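Local coordinates for homoserine dehydrogenase (Thermoplasma acidophilum, PDB 3ING), which probably catalyses the NADPH-dependent reduction of aspartate semialdehyde to homoserine, a shared step of threonine and methionine biosynthesis, at residues 116-128 with 216-230. Residues are numbered along the deposited sequence; the frame is centred on the assembly and turned at random.
Sequences ANKSGLANKWHDI and RKSVILVNHIFGTEY. With NDP (NADPH dihydro-nicotinamide-adenine-dinucleotide phosphate), chain C; EDO (1,2-ethanediol), chain I.
Asn223 OD1, on the side chain that lies over the indole of Trp125, accepts from two donors: Thr228 OG1 at 2.8 Å, in the carbonyl plane and on a lone pair, and the backbone N of Tyr230, tilted from that plane. The same amide donates ND2 to Tyr230 O in a nearly straight bond (171°), so both its ends are held by the turn after helix 212-226. This helix, from the homoserine dehydrogenase family region, packs against helix 119-135 of the Rossmann-type NADPH-binding region, consistent with a domain interface; the axes of segments 216-226 and 119-128 cross at 40°.

With its rotation fixed, Asn223 places CB 3.5 Å from the centroid of the six-membered ring of Trp125, almost on the normal, a CH-pi contact; ND2 lies over the same face, towards CG and CD2. Trp125 reaches there because CG stands anti to its backbone N (chi1 -178°). NE1 gives a bond to water 4, which in turn donates to Glu229 OE2. Replacing Trp125 by an alanine would probably leave Asn223 CB without its aromatic partner and open a gap between the helices, besides costing the water its indole donor.

His126 ND1 donates to Glu229 OE1 (2.8 Å), close to the imidazole plane and on the syn side of the carboxylate oxygen, though tilted from the carboxylate plane; ring and carboxylate are perpendicular. Towards the cofactor, Leu121 CB packs on Ile220 CG1 and Ala122 CB sits 3.5 Å from CB of Arg216, a residue whose guanidinium forms a salt bridge with Asp207. Here the contact borders the probable active site: Lys217, the predicted proton donor, bonds to Thr144 O, and Lys118, salt-bridged to Asp213, brings CE to 3.4 Å from C6N of the NADPH nicotinamide.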
loop_
_atom_site.group_PDB
_atom_site.type_symbol
_atom_site.label_atom_id
_atom_site.label_comp_id
_atom_site.label_asym_id
_atom_site.label_seq_id
_atom_site.Cartn_x
_atom_site.Cartn_y
_atom_site.Cartn_z
ATOM N N ALA A 116 -11.829 3.588 -13.893
ATOM C CA ALA A 116 -12.202 2.230 -13.428
ATOM C C ALA A 116 -12.421 1.281 -14.606
ATOM O O ALA A 116 -12.466 0.062 -14.436
ATOM C CB ALA A 116 -13.545 2.299 -12.587
ATOM N N ASN A 117 -12.589 1.852 -15.785
ATOM C CA ASN A 117 -12.855 1.092 -17.000
ATOM C C ASN A 117 -11.531 0.511 -17.520
ATOM O O ASN A 117 -10.556 1.229 -17.653
ATOM C CB ASN A 117 -13.575 2.019 -17.997
ATOM C CG ASN A 117 -13.748 1.407 -19.400
ATOM O OD1 ASN A 117 -12.897 0.692 -19.851
ATOM N ND2 ASN A 117 -14.831 1.743 -20.078
ATOM N N LYS A 118 -11.513 -0.805 -17.778
ATOM C CA LYS A 118 -10.312 -1.546 -18.157
ATOM C C LYS A 118 -10.078 -1.649 -19.647
ATOM O O LYS A 118 -8.978 -2.028 -20.069
ATOM C CB LYS A 118 -10.427 -2.970 -17.607
ATOM C CG LYS A 118 -10.683 -2.928 -16.115
ATOM C CD LYS A 118 -11.317 -4.185 -15.571
ATOM C CE LYS A 118 -12.099 -3.847 -14.282
ATOM N NZ LYS A 118 -12.851 -5.021 -13.756
ATOM N N SER A 119 -11.094 -1.351 -20.452
ATOM C CA SER A 119 -11.012 -1.674 -21.898
ATOM C C SER A 119 -10.086 -0.761 -22.702
ATOM O O SER A 119 -9.388 -1.202 -23.615
ATOM C CB SER A 119 -12.401 -1.621 -22.504
ATOM O OG SER A 119 -12.376 -2.041 -23.856
ATOM N N GLY A 120 -10.103 0.526 -22.395
ATOM C CA GLY A 120 -9.200 1.462 -23.073
ATOM C C GLY A 120 -7.762 1.060 -22.867
ATOM O O GLY A 120 -7.049 0.860 -23.802
ATOM N N LEU A 121 -7.355 0.881 -21.607
ATOM C CA LEU A 121 -5.983 0.518 -21.300
ATOM C C LEU A 121 -5.616 -0.869 -21.771
ATOM O O LEU A 121 -4.476 -1.117 -22.113
ATOM C CB LEU A 121 -5.746 0.633 -19.786
ATOM C CG LEU A 121 -5.836 2.052 -19.210
ATOM C CD1 LEU A 121 -5.781 2.044 -17.686
ATOM C CD2 LEU A 121 -4.743 2.963 -19.830
ATOM N N ALA A 122 -6.571 -1.786 -21.794
ATOM C CA ALA A 122 -6.275 -3.165 -22.222
ATOM C C ALA A 122 -6.088 -3.315 -23.749
ATOM O O ALA A 122 -5.389 -4.215 -24.204
ATOM C CB ALA A 122 -7.361 -4.139 -21.701
ATOM N N ASN A 123 -6.683 -2.401 -24.507
ATOM C CA ASN A 123 -6.678 -2.431 -25.953
ATOM C C ASN A 123 -5.821 -1.367 -26.616
ATOM O O ASN A 123 -5.272 -1.591 -27.701
ATOM C CB ASN A 123 -8.128 -2.266 -26.442
ATOM C CG ASN A 123 -8.986 -3.492 -26.160
ATOM O OD1 ASN A 123 -8.767 -4.532 -26.752
ATOM N ND2 ASN A 123 -9.983 -3.355 -25.302
ATOM N N LYS A 124 -5.713 -0.206 -25.981
ATOM C CA LYS A 124 -5.137 0.984 -26.589
ATOM C C LYS A 124 -4.104 1.684 -25.678
ATOM O O LYS A 124 -3.980 2.913 -25.681
ATOM C CB LYS A 124 -6.268 1.964 -26.942
ATOM C CG LYS A 124 -7.356 1.424 -27.902
ATOM C CD LYS A 124 -7.426 2.098 -29.238
ATOM C CE LYS A 124 -6.075 2.437 -29.816
ATOM N NZ LYS A 124 -6.017 2.345 -31.280
ATOM N N TRP A 125 -3.321 0.893 -24.965
ATOM C CA TRP A 125 -2.324 1.414 -24.021
ATOM C C TRP A 125 -1.401 2.382 -24.723
ATOM O O TRP A 125 -1.154 3.480 -24.243
ATOM C CB TRP A 125 -1.488 0.261 -23.467
ATOM C CG TRP A 125 -0.481 0.668 -22.472
ATOM C CD1 TRP A 125 0.766 1.181 -22.715
ATOM C CD2 TRP A 125 -0.633 0.630 -21.048
ATOM N NE1 TRP A 125 1.392 1.442 -21.527
ATOM C CE2 TRP A 125 0.556 1.112 -20.492
ATOM C CE3 TRP A 125 -1.671 0.233 -20.193
ATOM C CZ2 TRP A 125 0.743 1.231 -19.120
ATOM C CZ3 TRP A 125 -1.484 0.340 -18.824
ATOM C CH2 TRP A 125 -0.279 0.837 -18.303
ATOM N N HIS A 126 -0.896 1.972 -25.873
ATOM C CA HIS A 126 0.071 2.785 -26.609
ATOM C C HIS A 126 -0.482 4.160 -26.975
ATOM O O HIS A 126 0.142 5.178 -26.693
ATOM C CB HIS A 126 0.569 2.065 -27.872
ATOM C CG HIS A 126 1.397 2.948 -28.758
ATOM N ND1 HIS A 126 2.757 3.119 -28.576
ATOM C CD2 HIS A 126 1.049 3.754 -29.788
ATOM C CE1 HIS A 126 3.212 3.983 -29.469
ATOM N NE2 HIS A 126 2.192 4.410 -30.199
ATOM N N ASP A 127 -1.652 4.186 -27.615
ATOM C CA ASP A 127 -2.229 5.435 -28.051
ATOM C C ASP A 127 -2.655 6.281 -26.880
ATOM O O ASP A 127 -2.477 7.488 -26.889
ATOM C CB ASP A 127 -3.420 5.186 -28.971
ATOM C CG ASP A 127 -2.999 4.570 -30.291
ATOM O OD1 ASP A 127 -1.975 5.030 -30.810
ATOM O OD2 ASP A 127 -3.676 3.631 -30.769
ATOM N N ILE A 128 -3.207 5.654 -25.853
ATOM C CA ILE A 128 -3.555 6.412 -24.662
ATOM C C ILE A 128 -2.322 7.036 -24.013
ATOM O O ILE A 128 -2.356 8.208 -23.637
ATOM C CB ILE A 128 -4.297 5.553 -23.631
ATOM C CG1 ILE A 128 -5.681 5.189 -24.173
ATOM C CG2 ILE A 128 -4.349 6.296 -22.260
ATOM C CD1 ILE A 128 -6.405 4.104 -23.363
ATOM N N ARG A 216 -8.068 -8.429 -19.440
ATOM C CA ARG A 216 -7.850 -6.995 -19.511
ATOM C C ARG A 216 -6.973 -6.559 -18.360
ATOM O O ARG A 216 -6.051 -5.779 -18.523
ATOM C CB ARG A 216 -9.183 -6.223 -19.486
ATOM C CG ARG A 216 -10.025 -6.386 -20.770
ATOM C CD ARG A 216 -11.415 -5.863 -20.469
ATOM N NE ARG A 216 -12.292 -5.930 -21.631
ATOM C CZ ARG A 216 -13.611 -6.139 -21.548
ATOM N NH1 ARG A 216 -14.210 -6.415 -20.379
ATOM N NH2 ARG A 216 -14.317 -6.191 -22.639
ATOM N N LYS A 217 -7.259 -7.089 -17.179
ATOM C CA LYS A 217 -6.491 -6.731 -15.995
ATOM C C LYS A 217 -5.043 -7.163 -16.188
ATOM O O LYS A 217 -4.144 -6.462 -15.787
ATOM C CB LYS A 217 -7.098 -7.368 -14.727
ATOM C CG LYS A 217 -8.487 -6.892 -14.406
ATOM C CD LYS A 217 -9.041 -7.555 -13.140
ATOM C CE LYS A 217 -10.454 -7.030 -12.832
ATOM N NZ LYS A 217 -10.482 -5.630 -12.354
ATOM N N SER A 218 -4.817 -8.299 -16.843
ATOM C CA SER A 218 -3.478 -8.809 -16.987
ATOM C C SER A 218 -2.624 -7.940 -17.897
ATOM O O SER A 218 -1.400 -7.882 -17.712
ATOM C CB SER A 218 -3.472 -10.273 -17.496
ATOM O OG SER A 218 -3.791 -10.413 -18.886
ATOM N N VAL A 219 -3.268 -7.295 -18.883
ATOM C CA VAL A 219 -2.584 -6.369 -19.817
ATOM C C VAL A 219 -2.127 -5.148 -19.043
ATOM O O VAL A 219 -1.006 -4.704 -19.175
ATOM C CB VAL A 219 -3.490 -5.906 -20.960
ATOM C CG1 VAL A 219 -2.823 -4.808 -21.782
ATOM C CG2 VAL A 219 -3.889 -7.090 -21.836
ATOM N N ILE A 220 -3.031 -4.589 -18.269
ATOM C CA ILE A 220 -2.739 -3.398 -17.484
ATOM C C ILE A 220 -1.591 -3.700 -16.519
ATOM O O ILE A 220 -0.650 -2.909 -16.394
ATOM C CB ILE A 220 -4.006 -2.892 -16.743
ATOM C CG1 ILE A 220 -5.069 -2.521 -17.767
ATOM C CG2 ILE A 220 -3.659 -1.689 -15.756
ATOM C CD1 ILE A 220 -6.434 -2.254 -17.179
ATOM N N LEU A 221 -1.647 -4.869 -15.881
ATOM C CA LEU A 221 -0.596 -5.282 -14.932
ATOM C C LEU A 221 0.765 -5.445 -15.598
ATOM O O LEU A 221 1.749 -4.883 -15.129
ATOM C CB LEU A 221 -0.973 -6.594 -14.213
ATOM C CG LEU A 221 -2.036 -6.554 -13.130
ATOM C CD1 LEU A 221 -2.540 -7.984 -12.855
ATOM C CD2 LEU A 221 -1.506 -5.883 -11.867
ATOM N N VAL A 222 0.832 -6.230 -16.661
ATOM C CA VAL A 222 2.115 -6.472 -17.333
ATOM C C VAL A 222 2.666 -5.155 -17.887
ATOM O O VAL A 222 3.844 -4.870 -17.732
ATOM C CB VAL A 222 2.043 -7.594 -18.408
ATOM C CG1 VAL A 222 1.289 -7.125 -19.710
ATOM C CG2 VAL A 222 3.490 -8.132 -18.733
ATOM N N ASN A 223 1.818 -4.316 -18.495
ATOM C CA ASN A 223 2.297 -3.016 -19.044
ATOM C C ASN A 223 2.752 -2.063 -17.929
ATOM O O ASN A 223 3.769 -1.399 -18.038
ATOM C CB ASN A 223 1.225 -2.332 -19.912
ATOM C CG ASN A 223 0.908 -3.097 -21.169
ATOM O OD1 ASN A 223 1.648 -4.002 -21.573
ATOM N ND2 ASN A 223 -0.154 -2.670 -21.855
ATOM N N HIS A 224 1.979 -1.980 -16.855
ATOM C CA HIS A 224 2.401 -1.193 -15.712
ATOM C C HIS A 224 3.746 -1.661 -15.098
ATOM O O HIS A 224 4.628 -0.876 -14.887
ATOM C CB HIS A 224 1.381 -1.255 -14.591
ATOM C CG HIS A 224 1.726 -0.362 -13.448
ATOM N ND1 HIS A 224 1.164 0.888 -13.292
ATOM C CD2 HIS A 224 2.602 -0.505 -12.428
ATOM C CE1 HIS A 224 1.665 1.466 -12.215
ATOM N NE2 HIS A 224 2.546 0.650 -11.679
ATOM N N ILE A 225 3.865 -2.940 -14.781
ATOM C CA ILE A 225 5.005 -3.426 -14.055
ATOM C C ILE A 225 6.216 -3.520 -14.953
ATOM O O ILE A 225 7.311 -3.095 -14.526
ATOM C CB ILE A 225 4.726 -4.775 -13.427
ATOM C CG1 ILE A 225 3.594 -4.621 -12.400
ATOM C CG2 ILE A 225 6.017 -5.352 -12.799
ATOM C CD1 ILE A 225 3.010 -5.923 -11.866
ATOM N N PHE A 226 6.062 -4.087 -16.163
ATOM C CA PHE A 226 7.245 -4.312 -17.002
ATOM C C PHE A 226 7.458 -3.330 -18.141
ATOM O O PHE A 226 8.418 -3.449 -18.891
ATOM C CB PHE A 226 7.243 -5.757 -17.492
ATOM C CG PHE A 226 7.400 -6.752 -16.362
ATOM C CD1 PHE A 226 8.600 -6.858 -15.694
ATOM C CD2 PHE A 226 6.337 -7.527 -15.945
ATOM C CE1 PHE A 226 8.749 -7.745 -14.642
ATOM C CE2 PHE A 226 6.490 -8.426 -14.895
ATOM C CZ PHE A 226 7.696 -8.524 -14.252
ATOM N N GLY A 227 6.599 -2.330 -18.255
ATOM C CA GLY A 227 6.830 -1.288 -19.236
ATOM C C GLY A 227 6.568 -1.689 -20.669
ATOM O O GLY A 227 7.083 -1.067 -21.592
ATOM N N THR A 228 5.774 -2.726 -20.876
ATOM C CA THR A 228 5.431 -3.163 -22.200
ATOM C C THR A 228 4.186 -2.410 -22.667
ATOM O O THR A 228 3.593 -1.630 -21.897
ATOM C CB THR A 228 5.135 -4.665 -22.166
ATOM O OG1 THR A 228 4.268 -4.921 -21.053
ATOM C CG2 THR A 228 6.433 -5.438 -21.958
ATOM N N GLU A 229 3.802 -2.639 -23.930
ATOM C CA GLU A 229 2.594 -2.052 -24.478
ATOM C C GLU A 229 1.774 -3.169 -25.117
ATOM O O GLU A 229 1.340 -3.054 -26.256
ATOM C CB GLU A 229 2.937 -0.920 -25.458
ATOM C CG GLU A 229 3.601 0.218 -24.740
ATOM C CD GLU A 229 3.628 1.469 -25.578
ATOM O OE1 GLU A 229 3.833 1.309 -26.790
ATOM O OE2 GLU A 229 3.438 2.588 -25.030
ATOM N N TYR A 230 1.569 -4.254 -24.354
ATOM C CA TYR A 230 0.815 -5.372 -24.826
ATOM C C TYR A 230 -0.672 -4.975 -24.955
ATOM O O TYR A 230 -1.111 -3.964 -24.393
ATOM C CB TYR A 230 0.927 -6.541 -23.852
ATOM C CG TYR A 230 2.243 -7.312 -23.829
ATOM C CD1 TYR A 230 3.352 -6.916 -24.543
ATOM C CD2 TYR A 230 2.377 -8.421 -22.995
ATOM C CE1 TYR A 230 4.561 -7.621 -24.440
ATOM C CE2 TYR A 230 3.561 -9.123 -22.904
ATOM C CZ TYR A 230 4.650 -8.727 -23.616
ATOM O OH TYR A 230 5.820 -9.476 -23.473
HETATM P PA NDP C . -22.785 -0.115 -14.593
HETATM O O1A NDP C . -23.492 -0.357 -13.322
HETATM O O2A NDP C . -23.322 -0.800 -15.792
HETATM O O5B NDP C . -22.755 1.461 -14.924
HETATM C C5B NDP C . -22.262 2.036 -16.117
HETATM C C4B NDP C . -22.625 3.511 -16.179
HETATM O O4B NDP C . -22.234 4.086 -17.399
HETATM C C3B NDP C . -24.143 3.732 -16.137
HETATM O O3B NDP C . -24.454 5.015 -15.616
HETATM C C2B NDP C . -24.526 3.662 -17.576
HETATM O O2B NDP C . -25.727 4.310 -17.888
HETATM C C1B NDP C . -23.381 4.437 -18.171
HETATM N N9A NDP C . -23.104 4.154 -19.574
HETATM C C8A NDP C . -23.265 3.012 -20.308
HETATM N N7A NDP C . -22.787 3.258 -21.568
HETATM C C5A NDP C . -22.338 4.520 -21.612
HETATM C C6A NDP C . -21.787 5.237 -22.654
HETATM N N6A NDP C . -21.342 4.612 -23.742
HETATM N N1A NDP C . -21.423 6.504 -22.365
HETATM C C2A NDP C . -21.627 7.097 -21.136
HETATM N N3A NDP C . -22.171 6.393 -20.078
HETATM C C4A NDP C . -22.511 5.103 -20.367
HETATM O O3 NDP C . -21.230 -0.484 -14.429
HETATM P PN NDP C . -20.397 -0.524 -13.054
HETATM O O1N NDP C . -20.678 -1.812 -12.350
HETATM O O2N NDP C . -20.640 0.779 -12.360
HETATM O O5D NDP C . -18.859 -0.597 -13.566
HETATM C C5D NDP C . -18.368 0.598 -14.176
HETATM C C4D NDP C . -16.929 0.369 -14.627
HETATM O O4D NDP C . -16.167 0.056 -13.484
HETATM C C3D NDP C . -16.757 -0.795 -15.566
HETATM O O3D NDP C . -15.890 -0.504 -16.668
HETATM C C2D NDP C . -16.215 -1.906 -14.686
HETATM O O2D NDP C . -15.440 -2.836 -15.393
HETATM C C1D NDP C . -15.397 -1.119 -13.689
HETATM N N1N NDP C . -15.147 -1.827 -12.446
HETATM C C2N NDP C . -16.206 -2.282 -11.704
HETATM C C3N NDP C . -16.038 -3.118 -10.610
HETATM C C7N NDP C . -17.214 -3.449 -9.773
HETATM O O7N NDP C . -16.979 -3.580 -8.423
HETATM N N7N NDP C . -18.446 -3.492 -10.263
HETATM C C4N NDP C . -14.667 -3.290 -9.965
HETATM C C5N NDP C . -13.584 -2.720 -10.837
HETATM C C6N NDP C . -13.860 -2.011 -12.004
HETATM P P2B NDP C . -27.115 4.005 -17.144
HETATM O O1X NDP C . -28.056 4.785 -18.022
HETATM O O2X NDP C . -27.070 4.350 -15.626
HETATM O O3X NDP C . -27.291 2.529 -17.305
HETATM C C1 EDO I . 10.221 -3.626 -12.400
HETATM O O1 EDO I . 10.153 -4.964 -12.963
HETATM C C2 EDO I . 9.125 -3.300 -11.376
HETATM O O2 EDO I . 8.060 -2.379 -11.814
HETATM O O HOH W 1 -3.176 -2.157 -24.890
HETATM O O HOH W 2 -11.997 -5.102 -24.246
HETATM O O HOH W 3 4.190 0.551 -20.447
HETATM O O HOH W 4 3.883 2.807 -22.496
HETATM O O HOH W 5 2.799 5.088 -25.911
#